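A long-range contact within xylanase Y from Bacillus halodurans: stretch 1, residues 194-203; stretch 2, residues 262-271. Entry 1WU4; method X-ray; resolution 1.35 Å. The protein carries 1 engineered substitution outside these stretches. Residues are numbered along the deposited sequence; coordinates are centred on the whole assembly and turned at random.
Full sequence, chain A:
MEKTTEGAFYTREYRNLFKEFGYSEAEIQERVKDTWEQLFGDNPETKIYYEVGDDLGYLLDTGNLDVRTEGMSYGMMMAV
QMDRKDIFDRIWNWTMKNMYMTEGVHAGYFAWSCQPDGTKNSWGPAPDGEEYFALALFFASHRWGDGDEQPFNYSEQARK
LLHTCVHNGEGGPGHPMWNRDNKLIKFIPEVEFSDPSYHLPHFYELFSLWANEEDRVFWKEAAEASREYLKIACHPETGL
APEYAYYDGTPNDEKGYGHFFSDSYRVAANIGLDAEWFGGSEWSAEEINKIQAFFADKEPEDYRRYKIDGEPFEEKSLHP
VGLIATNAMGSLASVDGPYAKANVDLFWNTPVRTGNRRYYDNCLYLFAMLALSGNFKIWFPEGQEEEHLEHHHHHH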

ATOM      1  N   SER A 194      -3.914   6.829 -14.492  1.00  9.79           N
ATOM      2  CA  SER A 194      -3.375   6.205 -13.296  1.00  8.39           C
ATOM      3  C   SER A 194      -4.071   6.588 -11.995  1.00  8.44           C
ATOM      4  O   SER A 194      -5.137   7.198 -11.995  1.00  9.00           O
ATOM      5  N   ASP A 195      -3.442   6.205 -10.889  1.00  8.93           N
ATOM      6  CA  ASP A 195      -3.938   6.463  -9.542  1.00  8.96           C
ATOM      7  C   ASP A 195      -2.664   6.728  -8.732  1.00  8.93           C
ATOM      8  O   ASP A 195      -1.895   5.808  -8.458  1.00  9.12           O
ATOM      9  N   PRO A 196      -2.412   7.995  -8.356  1.00  9.32           N
ATOM     10  CA  PRO A 196      -1.210   8.345  -7.587  1.00 10.63           C
ATOM     11  C   PRO A 196      -0.836   7.421  -6.424  1.00  8.19           C
ATOM     12  O   PRO A 196       0.336   7.071  -6.261  1.00  8.80           O
ATOM     13  N   SER A 197      -1.827   7.017  -5.634  1.00  8.66           N
ATOM     14  CA  SER A 197      -1.587   6.151  -4.481  1.00 10.26           C
ATOM     15  C   SER A 197      -1.058   4.764  -4.838  1.00  8.08           C
ATOM     16  O   SER A 197      -0.575   4.046  -3.964  1.00  9.33           O
ATOM     17  N   TYR A 198      -1.152   4.388  -6.111  1.00  8.07           N
ATOM     18  CA  TYR A 198      -0.676   3.084  -6.577  1.00  8.74           C
ATOM     19  C   TYR A 198       0.824   3.088  -6.861  1.00  8.23           C
ATOM     20  O   TYR A 198       1.436   2.030  -7.022  1.00  9.45           O
ATOM     21  N   HIS A 199       1.417   4.275  -6.946  1.00  8.91           N
ATOM     22  CA  HIS A 199       2.836   4.381  -7.257  1.00  9.16           C
ATOM     23  C   HIS A 199       3.744   4.073  -6.081  1.00  8.59           C
ATOM     24  O   HIS A 199       3.763   4.793  -5.082  1.00  9.72           O
ATOM     25  N   LEU A 200       4.504   2.992  -6.222  1.00  8.67           N
ATOM     26  CA  LEU A 200       5.410   2.529  -5.180  1.00  8.65           C
ATOM     27  C   LEU A 200       6.821   2.394  -5.746  1.00  8.19           C
ATOM     28  O   LEU A 200       7.309   1.284  -5.983  1.00  8.51           O
ATOM     29  N   PRO A 201       7.505   3.531  -5.961  1.00  8.24           N
ATOM     30  CA  PRO A 201       8.862   3.473  -6.510  1.00  8.88           C
ATOM     31  C   PRO A 201       9.805   2.598  -5.701  1.00  8.04           C
ATOM     32  O   PRO A 201      10.687   1.945  -6.265  1.00  9.49           O
ATOM     33  N   HIS A 202       9.614   2.582  -4.384  1.00  9.16           N
ATOM     34  CA  HIS A 202      10.450   1.769  -3.513  1.00  8.86           C
ATOM     35  C   HIS A 202      10.233   0.276  -3.765  1.00 10.99           C
ATOM     36  O   HIS A 202      11.155  -0.523  -3.605  1.00 10.83           O
ATOM     37  N   PHE A 203       9.022  -0.103  -4.166  1.00  9.41           N
ATOM     38  CA  PHE A 203       8.737  -1.500  -4.486  1.00 10.08           C
ATOM     39  C   PHE A 203       9.425  -1.834  -5.810  1.00  8.74           C
ATOM     40  O   PHE A 203      10.051  -2.886  -5.952  1.00  8.85           O
ATOM     41  N   SER A 262     -10.201   9.020   0.012  1.00  9.83           N
ATOM     42  CA  SER A 262      -9.704   7.708   0.426  1.00  9.70           C
ATOM     43  C   SER A 262      -8.432   7.144  -0.209  1.00  8.86           C
ATOM     44  O   SER A 262      -7.491   6.809   0.505  1.00 10.74           O
ATOM     45  N   ASP A 263      -8.397   7.012  -1.531  1.00  8.70           N
ATOM     46  CA  ASP A 263      -7.204   6.479  -2.195  1.00  8.59           C
ATOM     47  C   ASP A 263      -5.971   7.336  -1.916  1.00  9.37           C
ATOM     48  O   ASP A 263      -4.895   6.821  -1.595  1.00  9.21           O
ATOM     49  N   SER A 264      -6.157   8.648  -2.049  1.00  7.90           N
ATOM     50  CA  SER A 264      -5.109   9.655  -1.889  1.00  8.64           C
ATOM     51  C   SER A 264      -4.297   9.610  -0.607  1.00  7.84           C
ATOM     52  O   SER A 264      -3.116   9.956  -0.609  1.00  9.01           O
ATOM     53  N   TYR A 265      -4.933   9.221   0.489  1.00  9.42           N
ATOM     54  CA  TYR A 265      -4.258   9.200   1.777  1.00  8.52           C
ATOM     55  C   TYR A 265      -2.957   8.412   1.764  1.00  9.28           C
ATOM     56  O   TYR A 265      -1.999   8.770   2.450  1.00  9.62           O
ATOM     57  N   ARG A 266      -2.915   7.350   0.968  1.00  8.55           N
ATOM     58  CA  ARG A 266      -1.733   6.507   0.907  1.00  8.94           C
ATOM     59  C   ARG A 266      -0.500   7.150   0.290  1.00  8.06           C
ATOM     60  O   ARG A 266       0.615   6.679   0.507  1.00  8.72           O
ATOM     61  N   VAL A 267      -0.688   8.223  -0.472  1.00  8.82           N
ATOM     62  CA  VAL A 267       0.447   8.901  -1.086  1.00  8.63           C
ATOM     63  C   VAL A 267       1.469   9.343  -0.033  1.00  9.00           C
ATOM     64  O   VAL A 267       2.663   9.087  -0.181  1.00  8.22           O
ATOM     65  N   ALA A 268       1.007   9.990   1.033  1.00  8.59           N
ATOM     66  CA  ALA A 268       1.918  10.440   2.084  1.00  9.08           C
ATOM     67  C   ALA A 268       2.647   9.260   2.719  1.00  8.11           C
ATOM     68  O   ALA A 268       3.844   9.337   3.005  1.00 10.15           O
ATOM     69  N   ALA A 269       1.922   8.167   2.944  1.00  8.55           N
ATOM     70  CA  ALA A 269       2.518   6.978   3.543  1.00  7.81           C
ATOM     71  C   ALA A 269       3.586   6.386   2.632  1.00  7.82           C
ATOM     72  O   ALA A 269       4.660   6.002   3.096  1.00  8.99           O
ATOM     73  N   ASN A 270       3.279   6.304   1.339  1.00  7.95           N
ATOM     74  CA  ASN A 270       4.211   5.760   0.355  1.00  7.68           C
ATOM     75  C   ASN A 270       5.481   6.599   0.278  1.00  8.40           C
ATOM     76  O   ASN A 270       6.584   6.066   0.158  1.00  8.87           O
ATOM     77  N   ILE A 271       5.317   7.914   0.336  1.00  8.70           N
ATOM     78  CA  ILE A 271       6.458   8.816   0.284  1.00  8.85           C
ATOM     79  C   ILE A 271       7.317   8.616   1.529  1.00 10.18           C
ATOM     80  O   ILE A 271       8.544   8.631   1.454  1.00  9.24           O
TER

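This is a small, mostly polar contact, burying 388 Å² in all, in which the short 3-10 turn of stretch 1 lies against a helix of stretch 2, joined by side-chain hydrogen bonds and three bridging waters, with the carboxyl groups of Asp195 and Asp263 close together. The backbones come nearest at Ser197 and Val267, whose CA atoms are 4.8 Å apart. Ser197, chi1 p, points toward stretch 2, and its OG joins two partners: Ser197 OG donates to Asp195 OD1 at 2.7 Å within its own stretch and accepts from Arg266 NH2 at 2.9 Å across the contact. Ser197 CB rests against the backbone, 3.0 Å from Asp263 O. Arg266 also points toward stretch 1; its m, t, m chain (chi1 to chi3) folds back so that Arg266 NE donates to Asp263 O at 3.2 Å, while Arg266 NH2 makes a salt bridge with Asp263 OD2 at 3.5 Å. The guanidinium is thus braced from its own stretch as it reaches Ser197.

Asp195 (chi1 t) and Asp263 (chi1 m) point toward each other's stretches and bring OD2 of Asp195 within 2.6 Å of OD2 of Asp263, a spacing that suggests a proton held by an acid group. Tyr198, chi1 m, starts away from stretch 2, but its ring swings back: Arg266 NH2 lies at the ring edge, 3.9 Å from Tyr198 CE1. Water 2 links the hydroxyl to the acid pair, 2.7 Å from Tyr198 OH and donating to Asp263 OD2 at 2.7 Å.

The apolar share is slight. Val267, chi1 t, points sideways and places Val267 CG2 4.1 Å from Pro196 CB and 3.8 Å from Ser197 N, beside the turn.

One helical turn on, Asn270 (chi1 m) points toward stretch 1 and has the largest covered area of any residue here. Asn270 ND2 gives a weak hydrogen bond to Ser197 O at 3.0 Å and donates to water 1 at 2.9 Å; that water in turn donates to Pro196 O at 2.8 Å and His199 O at 3.0 Å, linking the amide, directly or through water, to the carbonyls of Pro196, Ser197 and His199. Leu200 (m, t), at the N-cap position, extends its end inward until Leu200 CD2 is 3.3 Å from Asn270 OD1. Asn270 OD1 also accepts from water 3 at 2.9 Å, which lies 2.9 Å from His202 NE2. His202, chi1 p, points toward the helix, with His202 CE1 3.6 Å from Asn270 O.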

ATOM      1  CB  SER A 194      -1.877   6.531 -13.219  1.00 10.96           C
ATOM      2  OG  SER A 194      -1.189   5.695 -12.307  1.00  9.63           O
ATOM      3  CB  ASP A 195      -4.671   5.212  -9.043  1.00  9.00           C
ATOM      4  CG  ASP A 195      -5.303   5.393  -7.678  1.00  9.63           C
ATOM      5  OD1 ASP A 195      -4.624   5.898  -6.762  1.00  9.34           O
ATOM      6  OD2 ASP A 195      -6.484   4.999  -7.521  1.00  9.38           O
ATOM      7  CB  PRO A 196      -1.503   9.770  -7.129  1.00  8.92           C
ATOM      8  CG  PRO A 196      -2.246  10.325  -8.308  1.00  9.47           C
ATOM      9  CD  PRO A 196      -3.213   9.199  -8.651  1.00  9.39           C
ATOM     10  CB  SER A 197      -2.869   6.007  -3.648  1.00 10.30           C
ATOM     11  OG  SER A 197      -3.827   5.184  -4.291  1.00  9.49           O
ATOM     12  CB  TYR A 198      -1.380   2.695  -7.879  1.00  8.56           C
ATOM     13  CG  TYR A 198      -2.822   2.244  -7.773  1.00  8.49           C
ATOM     14  CD1 TYR A 198      -3.589   2.493  -6.634  1.00  9.43           C
ATOM     15  CD2 TYR A 198      -3.433   1.603  -8.851  1.00 10.45           C
ATOM     16  CE1 TYR A 198      -4.939   2.113  -6.577  1.00  8.53           C
ATOM     17  CE2 TYR A 198      -4.767   1.223  -8.806  1.00 10.20           C
ATOM     18  CZ  TYR A 198      -5.515   1.480  -7.672  1.00  9.34           C
ATOM     19  OH  TYR A 198      -6.843   1.109  -7.646  1.00 11.25           O
ATOM     20  CB  HIS A 199       3.125   5.769  -7.829  1.00  8.04           C
ATOM     21  CG  HIS A 199       2.514   5.985  -9.178  1.00  8.73           C
ATOM     22  ND1 HIS A 199       3.237   5.879 -10.346  1.00  9.16           N
ATOM     23  CD2 HIS A 199       1.230   6.197  -9.548  1.00  9.63           C
ATOM     24  CE1 HIS A 199       2.423   6.014 -11.378  1.00  9.15           C
ATOM     25  NE2 HIS A 199       1.199   6.207 -10.921  1.00  9.25           N
ATOM     26  CB  LEU A 200       4.922   1.177  -4.657  1.00  9.97           C
ATOM     27  CG  LEU A 200       3.449   1.122  -4.234  1.00  8.98           C
ATOM     28  CD1 LEU A 200       3.068  -0.316  -3.909  1.00  9.52           C
ATOM     29  CD2 LEU A 200       3.208   2.032  -3.036  1.00 10.34           C
ATOM     30  CB  PRO A 201       9.289   4.944  -6.550  1.00  9.99           C
ATOM     31  CG  PRO A 201       8.469   5.582  -5.473  1.00 10.27           C
ATOM     32  CD  PRO A 201       7.126   4.912  -5.618  1.00 10.16           C
ATOM     33  CB  HIS A 202      10.216   2.136  -2.036  1.00  9.24           C
ATOM     34  CG  HIS A 202       8.775   2.259  -1.651  1.00 10.11           C
ATOM     35  ND1 HIS A 202       7.887   3.067  -2.328  1.00 10.55           N
ATOM     36  CD2 HIS A 202       8.075   1.702  -0.633  1.00  8.79           C
ATOM     37  CE1 HIS A 202       6.703   3.003  -1.743  1.00 10.73           C
ATOM     38  NE2 HIS A 202       6.790   2.184  -0.712  1.00 10.25           N
ATOM     39  CB  PHE A 203       7.228  -1.728  -4.648  1.00  9.90           C
ATOM     40  CG  PHE A 203       6.481  -1.938  -3.355  1.00  9.10           C
ATOM     41  CD1 PHE A 203       6.760  -1.171  -2.225  1.00 10.30           C
ATOM     42  CD2 PHE A 203       5.459  -2.882  -3.283  1.00  9.11           C
ATOM     43  CE1 PHE A 203       6.032  -1.341  -1.042  1.00  8.93           C
ATOM     44  CE2 PHE A 203       4.725  -3.058  -2.109  1.00  9.47           C
ATOM     45  CZ  PHE A 203       5.010  -2.289  -0.988  1.00  9.18           C
ATOM     46  CB  SER A 262     -10.839   6.693   0.315  1.00  9.75           C
ATOM     47  OG  SER A 262     -11.980   7.180   1.004  1.00 11.50           O
ATOM     48  CB  ASP A 263      -7.406   6.435  -3.716  1.00  9.83           C
ATOM     49  CG  ASP A 263      -8.138   5.196  -4.189  1.00  9.99           C
ATOM     50  OD1 ASP A 263      -8.999   4.678  -3.453  1.00 11.75           O
ATOM     51  OD2 ASP A 263      -7.858   4.750  -5.324  1.00 12.23           O
ATOM     52  CB  SER A 264      -5.713  11.060  -1.986  1.00  9.08           C
ATOM     53  OG  SER A 264      -6.583  11.194  -3.092  1.00  9.93           O
ATOM     54  CB  TYR A 265      -5.192   8.636   2.853  1.00  8.24           C
ATOM     55  CG  TYR A 265      -6.522   9.352   2.974  1.00  8.62           C
ATOM     56  CD1 TYR A 265      -6.722  10.616   2.410  1.00  9.36           C
ATOM     57  CD2 TYR A 265      -7.582   8.770   3.672  1.00  9.67           C
ATOM     58  CE1 TYR A 265      -7.943  11.278   2.538  1.00  9.49           C
ATOM     59  CE2 TYR A 265      -8.802   9.426   3.807  1.00  9.44           C
ATOM     60  CZ  TYR A 265      -8.977  10.674   3.240  1.00  9.36           C
ATOM     61  OH  TYR A 265     -10.185  11.312   3.371  1.00 10.14           O
ATOM     62  CB  ARG A 266      -2.078   5.206   0.185  1.00  8.49           C
ATOM     63  CG  ARG A 266      -3.141   4.418   0.929  1.00  9.60           C
ATOM     64  CD  ARG A 266      -3.663   3.242   0.135  1.00 10.29           C
ATOM     65  NE  ARG A 266      -4.316   3.667  -1.097  1.00  9.83           N
ATOM     66  CZ  ARG A 266      -5.110   2.890  -1.822  1.00 10.51           C
ATOM     67  NH1 ARG A 266      -5.353   1.645  -1.435  1.00 11.43           N
ATOM     68  NH2 ARG A 266      -5.655   3.356  -2.937  1.00 10.13           N
ATOM     69  CB  VAL A 267      -0.023  10.114  -1.922  1.00  7.67           C
ATOM     70  CG1 VAL A 267       1.174  10.943  -2.370  1.00 10.86           C
ATOM     71  CG2 VAL A 267      -0.806   9.629  -3.138  1.00  9.37           C
ATOM     72  CB  ALA A 268       1.150  11.212   3.153  1.00 10.05           C
ATOM     73  CB  ALA A 269       1.443   5.933   3.833  1.00  9.39           C
ATOM     74  CB  ASN A 270       3.565   5.705  -1.034  1.00  8.14           C
ATOM     75  CG  ASN A 270       2.397   4.746  -1.102  1.00  8.21           C
ATOM     76  OD1 ASN A 270       2.314   3.788  -0.336  1.00 10.35           O
ATOM     77  ND2 ASN A 270       1.494   4.990  -2.045  1.00  9.39           N
ATOM     78  CB  ILE A 271       5.982  10.279   0.170  1.00  9.19           C
ATOM     79  CG1 ILE A 271       5.366  10.493  -1.215  1.00 10.62           C
ATOM     80  CG2 ILE A 271       7.145  11.245   0.392  1.00 11.11           C
ATOM     81  CD1 ILE A 271       4.729  11.846  -1.415  1.00 12.23           C
TER
HETATM   82  O   HOH W   1       2.007   7.027  -4.007  1.00 13.29           O
HETATM   83  O   HOH W   2      -8.764   2.358  -6.161  1.00 13.42           O
HETATM   84  O   HOH W   3       4.361   2.133   0.867  1.00 13.64           O